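Local structure of aspartate aminotransferase (Thermotoga maritima, 1O4S) at residues B[57-62]-B[287-292]; B[125-130]-B[173-178]; B[350-355]-B[362-367]. The protein catalyses the pyridoxal-phosphate-dependent transfer of an amino group from L-aspartate to 2-oxoglutarate, giving oxaloacetate and L-glutamate, and works as a homodimer. All blocks are in the same frame, centred on the assembly; numbering follows the deposited sequence.

Contact 1: residues B[57-62]-B[287-292]; sequences EPVVEE and ALKALE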
loop_
_atom_site.group_PDB
_atom_site.type_symbol
_atom_site.label_atom_id
_atom_site.label_comp_id
_atom_site.label_asym_id
_atom_site.label_seq_id
_atom_site.Cartn_x
_atom_site.Cartn_y
_atom_site.Cartn_z
ATOM N N GLU B 57 -3.699 -19.446 16.195
ATOM C CA GLU B 57 -2.442 -20.141 16.245
ATOM C C GLU B 57 -2.144 -20.937 14.964
ATOM O O GLU B 57 -1.023 -21.004 14.559
ATOM C CB GLU B 57 -2.356 -21.020 17.492
ATOM C CG GLU B 57 -0.927 -21.490 17.825
ATOM C CD GLU B 57 0.046 -20.325 18.116
ATOM O OE1 GLU B 57 1.283 -20.567 18.197
ATOM O OE2 GLU B 57 -0.413 -19.147 18.263
ATOM N N PRO B 58 -3.118 -21.557 14.311
ATOM C CA PRO B 58 -2.781 -22.274 13.075
ATOM C C PRO B 58 -2.222 -21.361 12.000
ATOM O O PRO B 58 -1.412 -21.820 11.187
ATOM C CB PRO B 58 -4.106 -22.932 12.667
ATOM C CG PRO B 58 -4.843 -23.042 13.967
ATOM C CD PRO B 58 -4.527 -21.752 14.692
ATOM N N VAL B 59 -2.662 -20.107 12.002
ATOM C CA VAL B 59 -2.185 -19.106 11.072
ATOM C C VAL B 59 -0.740 -18.729 11.426
ATOM O O VAL B 59 0.092 -18.689 10.551
ATOM C CB VAL B 59 -3.075 -17.839 11.063
ATOM C CG1 VAL B 59 -2.508 -16.758 10.086
ATOM C CG2 VAL B 59 -4.506 -18.198 10.701
ATOM N N VAL B 60 -0.468 -18.464 12.701
ATOM C CA VAL B 60 0.902 -18.254 13.168
ATOM C C VAL B 60 1.818 -19.411 12.749
ATOM O O VAL B 60 2.907 -19.197 12.189
ATOM C CB VAL B 60 0.946 -18.107 14.683
ATOM C CG1 VAL B 60 2.377 -18.098 15.198
ATOM C CG2 VAL B 60 0.184 -16.850 15.147
ATOM N N GLU B 61 1.384 -20.641 12.997
ATOM C CA GLU B 61 2.203 -21.824 12.698
ATOM C C GLU B 61 2.547 -21.943 11.217
ATOM O O GLU B 61 3.700 -22.212 10.888
ATOM C CB GLU B 61 1.551 -23.144 13.198
ATOM C CG GLU B 61 1.481 -23.197 14.724
ATOM C CD GLU B 61 0.755 -24.444 15.317
ATOM O OE1 GLU B 61 0.002 -25.173 14.576
ATOM O OE2 GLU B 61 0.944 -24.676 16.549
ATOM N N GLU B 62 1.554 -21.773 10.347
ATOM C CA GLU B 62 1.804 -21.729 8.898
ATOM C C GLU B 62 2.760 -20.609 8.456
ATOM O O GLU B 62 3.623 -20.816 7.601
ATOM C CB GLU B 62 0.489 -21.597 8.162
ATOM C CG GLU B 62 0.582 -21.386 6.670
ATOM C CD GLU B 62 1.177 -22.552 5.918
ATOM O OE1 GLU B 62 1.288 -23.683 6.497
ATOM O OE2 GLU B 62 1.531 -22.310 4.725
ATOM N N ALA B 287 -2.953 -15.823 5.293
ATOM C CA ALA B 287 -4.338 -15.691 4.870
ATOM C C ALA B 287 -4.892 -16.961 4.211
ATOM O O ALA B 287 -6.023 -17.355 4.428
ATOM C CB ALA B 287 -4.489 -14.458 3.943
ATOM N N LEU B 288 -4.061 -17.638 3.449
ATOM C CA LEU B 288 -4.471 -18.862 2.796
ATOM C C LEU B 288 -4.862 -19.892 3.878
ATOM O O LEU B 288 -5.901 -20.534 3.776
ATOM C CB LEU B 288 -3.357 -19.336 1.850
ATOM C CG LEU B 288 -3.517 -20.639 1.083
ATOM C CD1 LEU B 288 -4.726 -20.584 0.141
ATOM C CD2 LEU B 288 -2.241 -20.891 0.303
ATOM N N LYS B 289 -4.082 -19.988 4.950
ATOM C CA LYS B 289 -4.422 -20.857 6.072
ATOM C C LYS B 289 -5.641 -20.339 6.830
ATOM O O LYS B 289 -6.462 -21.109 7.331
ATOM C CB LYS B 289 -3.215 -20.973 7.017
ATOM C CG LYS B 289 -3.433 -21.789 8.321
ATOM C CD LYS B 289 -3.845 -23.264 8.091
ATOM C CE LYS B 289 -2.773 -24.104 7.379
ATOM N NZ LYS B 289 -3.092 -25.596 7.293
ATOM N N ALA B 290 -5.748 -19.026 6.946
ATOM C CA ALA B 290 -6.860 -18.400 7.650
ATOM C C ALA B 290 -8.202 -18.793 7.060
ATOM O O ALA B 290 -9.157 -18.882 7.804
ATOM C CB ALA B 290 -6.742 -16.942 7.663
ATOM N N LEU B 291 -8.259 -19.018 5.746
ATOM C CA LEU B 291 -9.453 -19.517 5.079
ATOM C C LEU B 291 -9.989 -20.816 5.690
ATOM O O LEU B 291 -11.196 -21.045 5.711
ATOM C CB LEU B 291 -9.175 -19.734 3.599
ATOM C CG LEU B 291 -9.047 -18.466 2.761
ATOM C CD1 LEU B 291 -8.478 -18.824 1.412
ATOM C CD2 LEU B 291 -10.401 -17.781 2.610
ATOM N N GLU B 292 -9.091 -21.647 6.221
ATOM C CA GLU B 292 -9.473 -22.896 6.856
ATOM C C GLU B 292 -9.863 -22.782 8.344
ATOM O O GLU B 292 -10.282 -23.772 8.947
ATOM C CB GLU B 292 -8.318 -23.891 6.760
ATOM C CG GLU B 292 -7.850 -24.182 5.357
ATOM C CD GLU B 292 -6.528 -24.956 5.335
ATOM O OE1 GLU B 292 -6.301 -25.804 6.214
ATOM O OE2 GLU B 292 -5.702 -24.701 4.426
#
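Pro58 meets Lys289 through its backbone: the carbonyl O of Pro58 lies 3.5 Å from Lys289 CG. That oxygen also takes the helical hydrogen bond of Glu62 N, and the methylene rests beside it as a van der Waals neighbour. The lysine chain is bent at both chi2 (60°) and chi3 (64°), which folds its CE back toward Glu62. One residue on, Val59 adds the contact with Ala290. Its CG2, anti to the carbonyl carbon, sits 3.9 Å from Ala290 CA and 4.0 Å from Ala290 CB. Beyond this pair the burial continues in the same chain, with Met250 touching Val59 and Phe244 touching Ala290. Glu62, a turn further along helix 57-68, completes the contact. Its aliphatic stem crosses that of Lys289 at about a right angle, with Glu62 CG 3.8 Å from Lys289 CB. The charged ends stay apart, Glu62 OE1 and Lys289 NZ being separated by 4.8 Å. Instead Lys289 NZ lies 3.4 Å from Glu292 OE1, a weak hydrogen-bonded salt bridge within one segment, while Glu62 OE2 has a long, weak ion pair with Arg65. With no hydrogen bond between the two segments, the start of helix 57-68 is joined to the last part of helix 281-290 by carbon packing, and the opposite charges of Glu62 and Lys289 probably add only a diffuse attraction at the more exposed edge.

Contact 2: residues B[125-130]-B[173-178]; sequences GDEVIV and GKTKAV
Glu127 and Lys174 begin a run of backbone hydrogen bonds that illustrates how a parallel strand pair absorbs an irregularity. Glu127 N reaches Lys174 O in an almost straight bond (176°, 3.1 Å), and further on Ile129 N binds Ala177 O. Between them the register slips by one residue. Glu127 O receives Lys176 N at 2.9 Å and, more weakly, Ala177 N at 3.4 Å. This is a beta bulge, and Lys176 is the extra residue: its psi of -27° turns the chain out of the extended conformation. The pair lies in the seven-stranded mixed sheet of the large domain of this aminotransferase fold, with strand 127-132 between strands 175-180 and 148-153.

Among polar side chains, the Thr175 hydroxyl donates a short bond to Glu127, Thr175 OG1 to Glu127 OE1 2.5 Å, arriving from above the carboxylate plane. Thr175 OG1 also accepts from Val172 N, so two bonds grip the hydroxyl. An alanine at Glu127 would probably leave that hydroxyl without its acceptor and open a gap beside Thr148 and Asn150 of the neighbouring strand. Asp126 and Lys176 carry opposite charges but find their main partners elsewhere, Asp126 OD2 at Asp123 N and Lys176 NZ at Leu121 O.

Carbon contacts fill the rest. Lys174 CG, held between its backbone N and carbonyl carbon (chi1 83°), presses on Glu127 CB at 3.5 Å. Ile129 and Val178 point the same way, side by side, with Ile129 CB 4.1 Å from Val178 CG2, and Ile129 CD1 reaches back to Thr175 CG2 at 3.9 Å. The other face carries Val128 and Ala177; Val128 is covered by Ile142 of helix 138-144, and Ala177 touches Ile211 of the adjoining strand 209-213.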
loop_
_atom_site.group_PDB
_atom_site.type_symbol
_atom_site.label_atom_id
_atom_site.label_comp_id
_atom_site.label_asym_id
_atom_site.label_seq_id
_atom_site.Cartn_x
_atom_site.Cartn_y
_atom_site.Cartn_z
ATOM N N GLY B 125 -13.869 14.534 -10.460
ATOM C CA GLY B 125 -15.212 15.058 -10.294
ATOM C C GLY B 125 -16.356 14.039 -10.147
ATOM O O GLY B 125 -17.467 14.444 -9.781
ATOM N N ASP B 126 -16.122 12.759 -10.461
ATOM C CA ASP B 126 -17.142 11.728 -10.287
ATOM C C ASP B 126 -17.584 11.709 -8.841
ATOM O O ASP B 126 -16.782 11.933 -7.939
ATOM C CB ASP B 126 -16.637 10.339 -10.667
ATOM C CG ASP B 126 -16.599 10.088 -12.171
ATOM O OD1 ASP B 126 -17.097 10.915 -12.956
ATOM O OD2 ASP B 126 -16.125 9.045 -12.659
ATOM N N GLU B 127 -18.860 11.424 -8.622
ATOM C CA GLU B 127 -19.462 11.443 -7.292
ATOM C C GLU B 127 -19.709 10.033 -6.710
ATOM O O GLU B 127 -20.123 9.098 -7.410
ATOM C CB GLU B 127 -20.776 12.228 -7.337
ATOM C CG GLU B 127 -21.728 11.954 -6.176
ATOM C CD GLU B 127 -23.014 12.752 -6.292
ATOM O OE1 GLU B 127 -24.099 12.148 -6.532
ATOM O OE2 GLU B 127 -22.919 13.989 -6.163
ATOM N N VAL B 128 -19.439 9.901 -5.418
ATOM C CA VAL B 128 -19.783 8.706 -4.668
ATOM C C VAL B 128 -20.753 9.122 -3.577
ATOM O O VAL B 128 -20.460 10.046 -2.816
ATOM C CB VAL B 128 -18.547 8.024 -4.010
ATOM C CG1 VAL B 128 -18.955 6.753 -3.294
ATOM C CG2 VAL B 128 -17.463 7.710 -5.052
ATOM N N ILE B 129 -21.891 8.427 -3.506
ATOM C CA ILE B 129 -22.810 8.583 -2.384
ATOM C C ILE B 129 -22.334 7.731 -1.213
ATOM O O ILE B 129 -22.061 6.537 -1.382
ATOM C CB ILE B 129 -24.240 8.206 -2.822
ATOM C CG1 ILE B 129 -24.783 9.309 -3.736
ATOM C CG2 ILE B 129 -25.170 7.999 -1.603
ATOM C CD1 ILE B 129 -25.929 8.887 -4.573
ATOM N N VAL B 130 -22.204 8.336 -0.030
ATOM C CA VAL B 130 -21.917 7.589 1.197
ATOM C C VAL B 130 -23.013 7.880 2.224
ATOM O O VAL B 130 -23.758 8.841 2.086
ATOM C CB VAL B 130 -20.518 7.906 1.776
ATOM C CG1 VAL B 130 -19.462 7.839 0.674
ATOM C CG2 VAL B 130 -20.496 9.253 2.432
ATOM N N GLY B 173 -25.821 12.638 -13.114
ATOM C CA GLY B 173 -24.995 12.065 -14.176
ATOM C C GLY B 173 -23.598 11.655 -13.717
ATOM O O GLY B 173 -23.034 10.651 -14.156
ATOM N N LYS B 174 -23.043 12.450 -12.819
ATOM C CA LYS B 174 -21.680 12.248 -12.350
ATOM C C LYS B 174 -21.603 11.119 -11.294
ATOM O O LYS B 174 -20.527 10.606 -11.054
ATOM C CB LYS B 174 -21.106 13.584 -11.813
ATOM C CG LYS B 174 -21.494 13.919 -10.358
ATOM C CD LYS B 174 -21.604 15.432 -10.071
ATOM C CE LYS B 174 -20.265 16.076 -9.723
ATOM N NZ LYS B 174 -20.435 17.348 -8.943
ATOM N N THR B 175 -22.736 10.753 -10.676
ATOM C CA THR B 175 -22.774 9.666 -9.670
ATOM C C THR B 175 -22.294 8.330 -10.235
ATOM O O THR B 175 -23.016 7.639 -10.976
ATOM C CB THR B 175 -24.165 9.438 -9.076
ATOM O OG1 THR B 175 -24.650 10.627 -8.451
ATOM C CG2 THR B 175 -24.061 8.393 -7.909
ATOM N N LYS B 176 -21.076 7.964 -9.856
ATOM C CA LYS B 176 -20.427 6.765 -10.351
ATOM C C LYS B 176 -20.593 5.557 -9.409
ATOM O O LYS B 176 -20.506 4.428 -9.850
ATOM C CB LYS B 176 -18.922 7.068 -10.583
ATOM C CG LYS B 176 -18.156 5.980 -11.360
ATOM C CD LYS B 176 -18.399 6.081 -12.888
ATOM C CE LYS B 176 -17.944 4.778 -13.631
ATOM N NZ LYS B 176 -16.444 4.638 -13.888
ATOM N N ALA B 177 -20.774 5.790 -8.115
ATOM C CA ALA B 177 -20.868 4.692 -7.168
ATOM C C ALA B 177 -21.651 5.040 -5.922
ATOM O O ALA B 177 -21.751 6.211 -5.530
ATOM C CB ALA B 177 -19.447 4.179 -6.773
ATOM N N VAL B 178 -22.238 4.003 -5.328
ATOM C CA VAL B 178 -22.831 4.105 -4.033
ATOM C C VAL B 178 -22.087 3.108 -3.138
ATOM O O VAL B 178 -21.980 1.910 -3.440
ATOM C CB VAL B 178 -24.323 3.809 -4.069
ATOM C CG1 VAL B 178 -24.919 3.767 -2.621
ATOM C CG2 VAL B 178 -25.059 4.827 -4.951
#

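Contact 3: residues B[350-355]-B[362-367]; sequences VALVPG and GFVRLS. With SO4 (sulfate ion), chain K.
Val353 and Arg365 form an antiparallel hydrogen-bonded pair, joined by Val353 N to Arg365 O at 3.2 Å and Arg365 N to Val353 O at 2.9 Å, and toward the turn Gly355 N binds Phe363 O. Gly355 suits this place, since a side chain there would run into that same oxygen. Leu352 lies across two side chains of the facing strand. Its CD2 packs on Leu366 CB at 3.7 Å, while its CD1 approaches Val364 CG1 so closely that the placement of that valine, whose chi1 is also unusual, is doubtful. Leu344 and Cys341 of helix 337-348 cover Leu352 and Val364 respectively. The strands make a beta hairpin at the centre of the four-stranded mixed sheet 44-45, 350-354, 363-367, 328-332. Val353 and Arg365 run side by side, Val353 CG2 coming within 4.0 Å of Arg365 NH2. The arginine, bent at chi3 (76°), turns its guanidinium edge to a sulfate ion and grips it with two hydrogen bonds, Arg365 NH1 to sulfate O1 at 2.9 Å and Arg365 NH2 to sulfate O3 at 3.0 Å. Asn185 acts as a second clamp: its OD1 accepts from Arg365 NH1 and its ND2 binds the sulfate. Both residues probably bind L-aspartate, as in related enzymes, and the sulfate, probably from the crystallisation liquor, is consistent with a stand-in for the substrate's alpha-carboxylate.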
loop_
_atom_site.group_PDB
_atom_site.type_symbol
_atom_site.label_atom_id
_atom_site.label_comp_id
_atom_site.label_asym_id
_atom_site.label_seq_id
_atom_site.Cartn_x
_atom_site.Cartn_y
_atom_site.Cartn_z
ATOM N N VAL B 350 -12.155 6.823 30.919
ATOM C CA VAL B 350 -12.734 5.999 29.862
ATOM C C VAL B 350 -12.662 6.745 28.544
ATOM O O VAL B 350 -13.094 7.903 28.437
ATOM C CB VAL B 350 -14.210 5.616 30.139
ATOM C CG1 VAL B 350 -14.744 4.709 29.017
ATOM C CG2 VAL B 350 -14.341 4.960 31.503
ATOM N N ALA B 351 -12.124 6.058 27.542
ATOM C CA ALA B 351 -11.974 6.587 26.196
ATOM C C ALA B 351 -13.042 6.085 25.203
ATOM O O ALA B 351 -13.148 4.893 24.916
ATOM C CB ALA B 351 -10.585 6.301 25.681
ATOM N N LEU B 352 -13.823 7.039 24.682
ATOM C CA LEU B 352 -14.763 6.817 23.582
ATOM C C LEU B 352 -14.429 7.734 22.394
ATOM O O LEU B 352 -13.610 8.646 22.490
ATOM C CB LEU B 352 -16.202 7.033 24.040
ATOM C CG LEU B 352 -16.666 6.307 25.314
ATOM C CD1 LEU B 352 -17.995 6.826 25.836
ATOM C CD2 LEU B 352 -16.765 4.842 25.081
ATOM N N VAL B 353 -15.059 7.460 21.265
ATOM C CA VAL B 353 -14.811 8.214 20.058
ATOM C C VAL B 353 -16.004 9.152 19.794
ATOM O O VAL B 353 -17.116 8.696 19.696
ATOM C CB VAL B 353 -14.636 7.292 18.860
ATOM C CG1 VAL B 353 -14.244 8.104 17.639
ATOM C CG2 VAL B 353 -13.578 6.204 19.160
ATOM N N PRO B 354 -15.763 10.455 19.662
ATOM C CA PRO B 354 -16.844 11.392 19.316
ATOM C C PRO B 354 -17.551 11.007 18.005
ATOM O O PRO B 354 -16.876 10.760 17.014
ATOM C CB PRO B 354 -16.114 12.721 19.180
ATOM C CG PRO B 354 -14.892 12.538 20.023
ATOM C CD PRO B 354 -14.463 11.131 19.825
ATOM N N GLY B 355 -18.887 10.950 18.022
ATOM C CA GLY B 355 -19.692 10.753 16.819
ATOM C C GLY B 355 -19.421 11.744 15.680
ATOM O O GLY B 355 -19.601 11.411 14.499
ATOM N N GLY B 362 -23.472 14.591 18.450
ATOM C CA GLY B 362 -24.417 14.226 19.481
ATOM C C GLY B 362 -24.483 12.739 19.767
ATOM O O GLY B 362 -25.422 12.268 20.404
ATOM N N PHE B 363 -23.485 12.004 19.288
ATOM C CA PHE B 363 -23.369 10.567 19.510
ATOM C C PHE B 363 -21.940 10.264 19.903
ATOM O O PHE B 363 -21.031 11.065 19.692
ATOM C CB PHE B 363 -23.713 9.788 18.240
ATOM C CG PHE B 363 -25.190 9.715 17.942
ATOM C CD1 PHE B 363 -25.819 10.717 17.185
ATOM C CD2 PHE B 363 -25.946 8.638 18.393
ATOM C CE1 PHE B 363 -27.187 10.646 16.890
ATOM C CE2 PHE B 363 -27.314 8.550 18.109
ATOM C CZ PHE B 363 -27.947 9.559 17.365
ATOM N N VAL B 364 -21.744 9.093 20.471
ATOM C CA VAL B 364 -20.400 8.605 20.838
ATOM C C VAL B 364 -20.313 7.106 20.436
ATOM O O VAL B 364 -21.333 6.413 20.429
ATOM C CB VAL B 364 -20.182 8.964 22.333
ATOM C CG1 VAL B 364 -19.621 7.886 23.121
ATOM C CG2 VAL B 364 -19.392 10.271 22.474
ATOM N N ARG B 365 -19.120 6.641 20.030
ATOM C CA ARG B 365 -18.892 5.240 19.671
ATOM C C ARG B 365 -18.094 4.533 20.748
ATOM O O ARG B 365 -17.004 4.964 21.101
ATOM C CB ARG B 365 -18.140 5.096 18.344
ATOM C CG ARG B 365 -18.161 3.694 17.807
ATOM C CD ARG B 365 -17.239 3.462 16.669
ATOM N NE ARG B 365 -15.851 3.344 17.089
ATOM C CZ ARG B 365 -14.853 3.167 16.238
ATOM N NH1 ARG B 365 -15.104 3.080 14.939
ATOM N NH2 ARG B 365 -13.604 3.079 16.689
ATOM N N LEU B 366 -18.680 3.450 21.248
ATOM C CA LEU B 366 -18.070 2.556 22.208
ATOM C C LEU B 366 -17.714 1.215 21.508
ATOM O O LEU B 366 -18.510 0.606 20.794
ATOM C CB LEU B 366 -19.022 2.394 23.410
ATOM C CG LEU B 366 -18.647 1.420 24.532
ATOM C CD1 LEU B 366 -19.425 1.741 25.783
ATOM C CD2 LEU B 366 -18.866 -0.061 24.120
ATOM N N SER B 367 -16.481 0.777 21.674
ATOM C CA SER B 367 -16.065 -0.515 21.146
ATOM C C SER B 367 -16.106 -1.508 22.260
ATOM O O SER B 367 -15.700 -1.200 23.397
ATOM C CB SER B 367 -14.626 -0.470 20.596
ATOM O OG SER B 367 -14.558 0.506 19.588
HETATM S S SO4 K . -11.764 2.956 13.438
HETATM O O1 SO4 K . -12.960 2.118 13.272
HETATM O O2 SO4 K . -12.090 4.271 12.873
HETATM O O3 SO4 K . -11.279 3.077 14.832
HETATM O O4 SO4 K . -10.690 2.305 12.707
#

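In the fold
From the N terminus, the chain first opens contact 1 at helix 57-68 and closes it after 224 intervening residues, in the last part of helix 281-290. Contact 2 is nested inside that long loop: strand 127-132 is joined by strand 175-180 after 42 intervening residues, which include strand 148-153. Contact 3 follows in series, a hairpin with six residues between its segments, so no two loops cross. Contacts 1 and 2 lie on opposite sides of the chain's centre, their own centres about 38 Å apart. Thus contact 1 ties together two helices far apart in sequence, contact 2 joins two neighbouring strands inside the seven-stranded sheet, and contact 3 the two central strands of the four-stranded sheet.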